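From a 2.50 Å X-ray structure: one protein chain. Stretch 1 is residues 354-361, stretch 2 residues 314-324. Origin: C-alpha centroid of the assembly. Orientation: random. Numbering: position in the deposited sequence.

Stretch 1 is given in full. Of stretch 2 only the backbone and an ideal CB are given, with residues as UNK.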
# COMPACT_ATOMS: atom_id res chain seq x y z
N ASN A 354 -16.72 20.72 0.76
CA ASN A 354 -17.32 19.55 0.16
C ASN A 354 -16.60 18.98 -1.05
O ASN A 354 -16.59 17.77 -1.26
CB ASN A 354 -18.73 19.88 -0.21
CG ASN A 354 -19.67 19.55 0.92
OD1 ASN A 354 -19.66 20.16 1.99
ND2 ASN A 354 -20.49 18.53 0.67
N ILE A 355 -16.02 19.86 -1.87
CA ILE A 355 -15.31 19.39 -3.05
C ILE A 355 -13.98 18.83 -2.58
O ILE A 355 -13.58 17.74 -3.01
CB ILE A 355 -15.10 20.55 -4.06
CG1 ILE A 355 -16.43 21.07 -4.57
CG2 ILE A 355 -14.34 20.04 -5.26
CD1 ILE A 355 -16.32 22.25 -5.55
N ASN A 356 -13.33 19.54 -1.64
CA ASN A 356 -12.01 19.14 -1.20
C ASN A 356 -12.00 17.81 -0.47
O ASN A 356 -10.95 17.23 -0.24
CB ASN A 356 -11.42 20.18 -0.29
CG ASN A 356 -9.91 20.13 -0.45
OD1 ASN A 356 -9.16 19.59 0.36
ND2 ASN A 356 -9.43 20.68 -1.56
N ASN A 357 -13.18 17.30 -0.13
CA ASN A 357 -13.31 15.99 0.49
C ASN A 357 -14.09 14.97 -0.35
O ASN A 357 -14.14 13.79 -0.02
CB ASN A 357 -14.00 16.13 1.83
CG ASN A 357 -13.31 17.08 2.77
OD1 ASN A 357 -14.00 17.70 3.57
ND2 ASN A 357 -11.98 17.22 2.69
N PHE A 358 -14.69 15.45 -1.43
CA PHE A 358 -15.50 14.69 -2.35
C PHE A 358 -14.84 13.46 -2.93
O PHE A 358 -15.51 12.68 -3.59
CB PHE A 358 -15.91 15.61 -3.43
CG PHE A 358 -17.12 15.13 -4.16
CD1 PHE A 358 -18.36 15.44 -3.63
CD2 PHE A 358 -16.98 14.43 -5.35
CE1 PHE A 358 -19.50 15.05 -4.32
CE2 PHE A 358 -18.11 14.03 -6.03
CZ PHE A 358 -19.36 14.35 -5.51
N GLN A 359 -13.55 13.23 -2.72
CA GLN A 359 -12.87 12.03 -3.16
C GLN A 359 -13.57 10.76 -2.67
O GLN A 359 -13.92 10.55 -1.51
CB GLN A 359 -11.45 12.14 -2.65
CG GLN A 359 -10.51 11.10 -3.22
CD GLN A 359 -9.07 11.58 -3.14
OE1 GLN A 359 -8.76 12.56 -2.45
NE2 GLN A 359 -8.15 10.92 -3.85
N GLY A 360 -13.83 9.92 -3.66
CA GLY A 360 -14.53 8.68 -3.40
C GLY A 360 -16.05 8.85 -3.49
O GLY A 360 -16.76 7.85 -3.66
N LYS A 361 -16.57 10.08 -3.36
CA LYS A 361 -18.00 10.33 -3.48
C LYS A 361 -18.42 10.44 -4.95
O LYS A 361 -17.62 10.45 -5.90
CB LYS A 361 -18.35 11.59 -2.70
CG LYS A 361 -17.99 11.47 -1.21
CD LYS A 361 -18.12 12.78 -0.44
CE LYS A 361 -17.33 12.76 0.88
NZ LYS A 361 -16.91 14.10 1.26
N UNK A 314 -3.96 7.82 -10.15
CA UNK A 314 -5.38 8.09 -10.14
C UNK A 314 -5.75 8.92 -8.92
O UNK A 314 -6.36 9.98 -9.07
CB UNK A 314 -6.18 6.78 -10.17
N UNK A 315 -5.30 8.50 -7.74
CA UNK A 315 -5.69 9.19 -6.53
C UNK A 315 -4.93 10.48 -6.29
O UNK A 315 -5.45 11.42 -5.70
CB UNK A 315 -5.50 8.26 -5.33
N UNK A 316 -3.70 10.51 -6.77
CA UNK A 316 -2.91 11.69 -6.60
C UNK A 316 -3.53 12.72 -7.49
O UNK A 316 -4.05 13.68 -6.95
CB UNK A 316 -1.43 11.46 -6.92
N UNK A 317 -3.58 12.49 -8.81
CA UNK A 317 -4.19 13.43 -9.74
C UNK A 317 -5.59 13.84 -9.33
O UNK A 317 -5.96 15.00 -9.51
CB UNK A 317 -4.23 12.82 -11.14
N UNK A 318 -6.36 12.95 -8.66
CA UNK A 318 -7.69 13.31 -8.17
C UNK A 318 -7.56 14.35 -7.07
O UNK A 318 -8.24 15.37 -7.10
CB UNK A 318 -8.44 12.08 -7.66
N UNK A 319 -6.62 14.12 -6.15
CA UNK A 319 -6.34 15.01 -5.04
C UNK A 319 -5.89 16.41 -5.48
O UNK A 319 -6.26 17.41 -4.85
CB UNK A 319 -5.27 14.38 -4.15
N UNK A 320 -5.11 16.50 -6.57
CA UNK A 320 -4.62 17.79 -7.01
C UNK A 320 -5.70 18.59 -7.70
O UNK A 320 -5.69 19.81 -7.57
CB UNK A 320 -3.42 17.61 -7.94
N UNK A 321 -6.64 17.98 -8.45
CA UNK A 321 -7.67 18.79 -9.11
C UNK A 321 -8.74 19.18 -8.10
O UNK A 321 -9.36 20.23 -8.21
CB UNK A 321 -8.29 18.03 -10.28
N UNK A 322 -8.93 18.36 -7.07
CA UNK A 322 -9.87 18.74 -6.04
C UNK A 322 -9.26 19.88 -5.22
O UNK A 322 -10.02 20.81 -4.92
CB UNK A 322 -10.23 17.54 -5.15
N UNK A 323 -7.93 19.90 -4.92
CA UNK A 323 -7.41 21.02 -4.13
C UNK A 323 -7.39 22.29 -4.95
O UNK A 323 -7.79 23.32 -4.42
CB UNK A 323 -6.00 20.71 -3.61
N UNK A 324 -6.97 22.27 -6.22
CA UNK A 324 -7.10 23.46 -7.04
C UNK A 324 -8.57 23.88 -7.15
O UNK A 324 -8.83 25.08 -7.06
CB UNK A 324 -6.51 23.22 -8.43

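Stretch 2 is helical throughout, with backbone hydrogen bonds from N of each residue from 318 on to O of the residue four earlier, so every position must tolerate helical angles; what distinguishes them is the direction of CA to CB. Stretch 1 offers a helical segment that begins earlier in the chain, and a type II turn from F358 to K361, with the side chain of Q359 reaching toward stretch 2.

At position 314 CB points sideways and nothing of stretch 1 lies within 5.5 Å of it. Almost any helix-compatible residue would do. It is Q314, whose end comes nearer to stretch 1 without touching it.

Position 315 is closer. The ideal CB of 315 lies 4.0 Å from Q359 NE2, and the carbonyl O of 315 is 3.3 Å from that same NE2, a weak hydrogen bond (131° at the hydrogen). Because the backbone supplies the acceptor, the side chain is little constrained: alanine, a polar residue or a charged one would fit. The residue is E315; its chain leaves sideways with chi1 m.

Position 316 points away from stretch 1 and 317 is out of its reach, so stretch 1 sets no demand on either; polar residues are natural guesses. They are N316 and D317.

At 318 CB points toward stretch 1, the ideal CB of 318 being 4.0 Å from Q359 NE2. A long side chain could lie along Q359 toward the amide of G360; glutamate or glutamine would bring an acceptor toward it, while methionine could only pack along Q359. E318 extends with chi1 and chi2 both t, bringing E318 OE1 to 3.8 Å from both Q359 CG and G360 N, which is packing distance.

Position 319 points sideways, the ideal CB of 319 being 4.3 Å from Q359 OE1. A long chain with a donor at its end suits this edge, since its methylenes can lie beside the amide oxygen. In K319, CD is 3.9 Å from Q359 OE1, and K319 NZ is 4.4 Å from Q359 OE1, too far to count as a bond.

Positions 320 and 321 are out of reach, and stretch 1 cannot choose between candidates. They are T320, whose OG1 donates to D317 O (3.2 Å), and V321.

Position 322, like 318, faces stretch 1. The ideal CB of 322 is 4.0 Å from I355 O and 4.6 Å from N356 CA, and ahead lies a hollow lined by I355 CG2, F358 CB and Q359 CB. These mostly apolar walls, with I355 O among them, call for leucine, isoleucine or methionine. L322 fills it. L322 CD2 lies 3.8 Å from I355 CG2, 4.3 Å from F358 CB and 3.1 Å from I355 O, a tight fit; L322 CD1 packs against Q359 CB at 3.8 Å.

At 323 CB points away overall, yet the ideal CB of 323 is 4.0 Å from N356 ND2. A small or polar residue is comfortable. T323 places CG2 3.9 Å from N356 ND2, while T323 OG1 donates to T320 O at 3.1 Å.

Position 324 points away, leaving room for a long, charged chain; it is K324.

Stretch 2 314-324: QENDEKTVLTK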
# COMPACT_ATOMS: atom_id res chain seq x y z
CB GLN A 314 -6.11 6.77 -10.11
CG GLN A 314 -7.60 6.76 -9.75
CD GLN A 314 -8.03 5.42 -9.13
OE1 GLN A 314 -8.19 5.31 -7.91
NE2 GLN A 314 -8.21 4.37 -9.94
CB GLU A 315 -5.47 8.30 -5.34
CG GLU A 315 -6.24 7.01 -5.50
CD GLU A 315 -5.95 5.94 -4.46
OE1 GLU A 315 -4.83 5.91 -3.92
OE2 GLU A 315 -6.84 5.13 -4.20
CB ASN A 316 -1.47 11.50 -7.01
CG ASN A 316 -0.61 12.72 -6.69
OD1 ASN A 316 -0.75 13.39 -5.65
ND2 ASN A 316 0.32 13.01 -7.59
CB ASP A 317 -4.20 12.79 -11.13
CG ASP A 317 -2.84 12.60 -11.83
OD1 ASP A 317 -1.78 12.91 -11.25
OD2 ASP A 317 -2.83 12.15 -12.98
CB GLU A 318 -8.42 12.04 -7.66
CG GLU A 318 -9.93 12.15 -7.39
CD GLU A 318 -10.72 10.82 -7.49
OE1 GLU A 318 -11.69 10.62 -6.75
OE2 GLU A 318 -10.38 9.98 -8.33
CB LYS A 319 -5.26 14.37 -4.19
CG LYS A 319 -4.74 15.11 -2.96
CD LYS A 319 -5.78 15.05 -1.85
CE LYS A 319 -5.09 14.78 -0.50
NZ LYS A 319 -6.04 14.26 0.49
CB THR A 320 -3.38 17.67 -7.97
OG1 THR A 320 -3.87 17.45 -9.28
CG2 THR A 320 -2.44 16.54 -7.61
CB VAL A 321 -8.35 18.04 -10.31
CG1 VAL A 321 -7.21 17.59 -11.18
CG2 VAL A 321 -9.17 16.82 -9.96
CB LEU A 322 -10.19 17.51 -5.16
CG LEU A 322 -11.07 16.38 -5.72
CD1 LEU A 322 -10.90 15.17 -4.83
CD2 LEU A 322 -12.53 16.78 -5.79
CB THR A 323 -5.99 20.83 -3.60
OG1 THR A 323 -5.11 20.80 -4.71
CG2 THR A 323 -5.88 19.60 -2.73
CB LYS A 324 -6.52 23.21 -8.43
CG LYS A 324 -6.38 24.44 -9.35
CD LYS A 324 -5.47 25.48 -8.69
CE LYS A 324 -4.92 26.56 -9.62
NZ LYS A 324 -5.92 27.47 -10.14
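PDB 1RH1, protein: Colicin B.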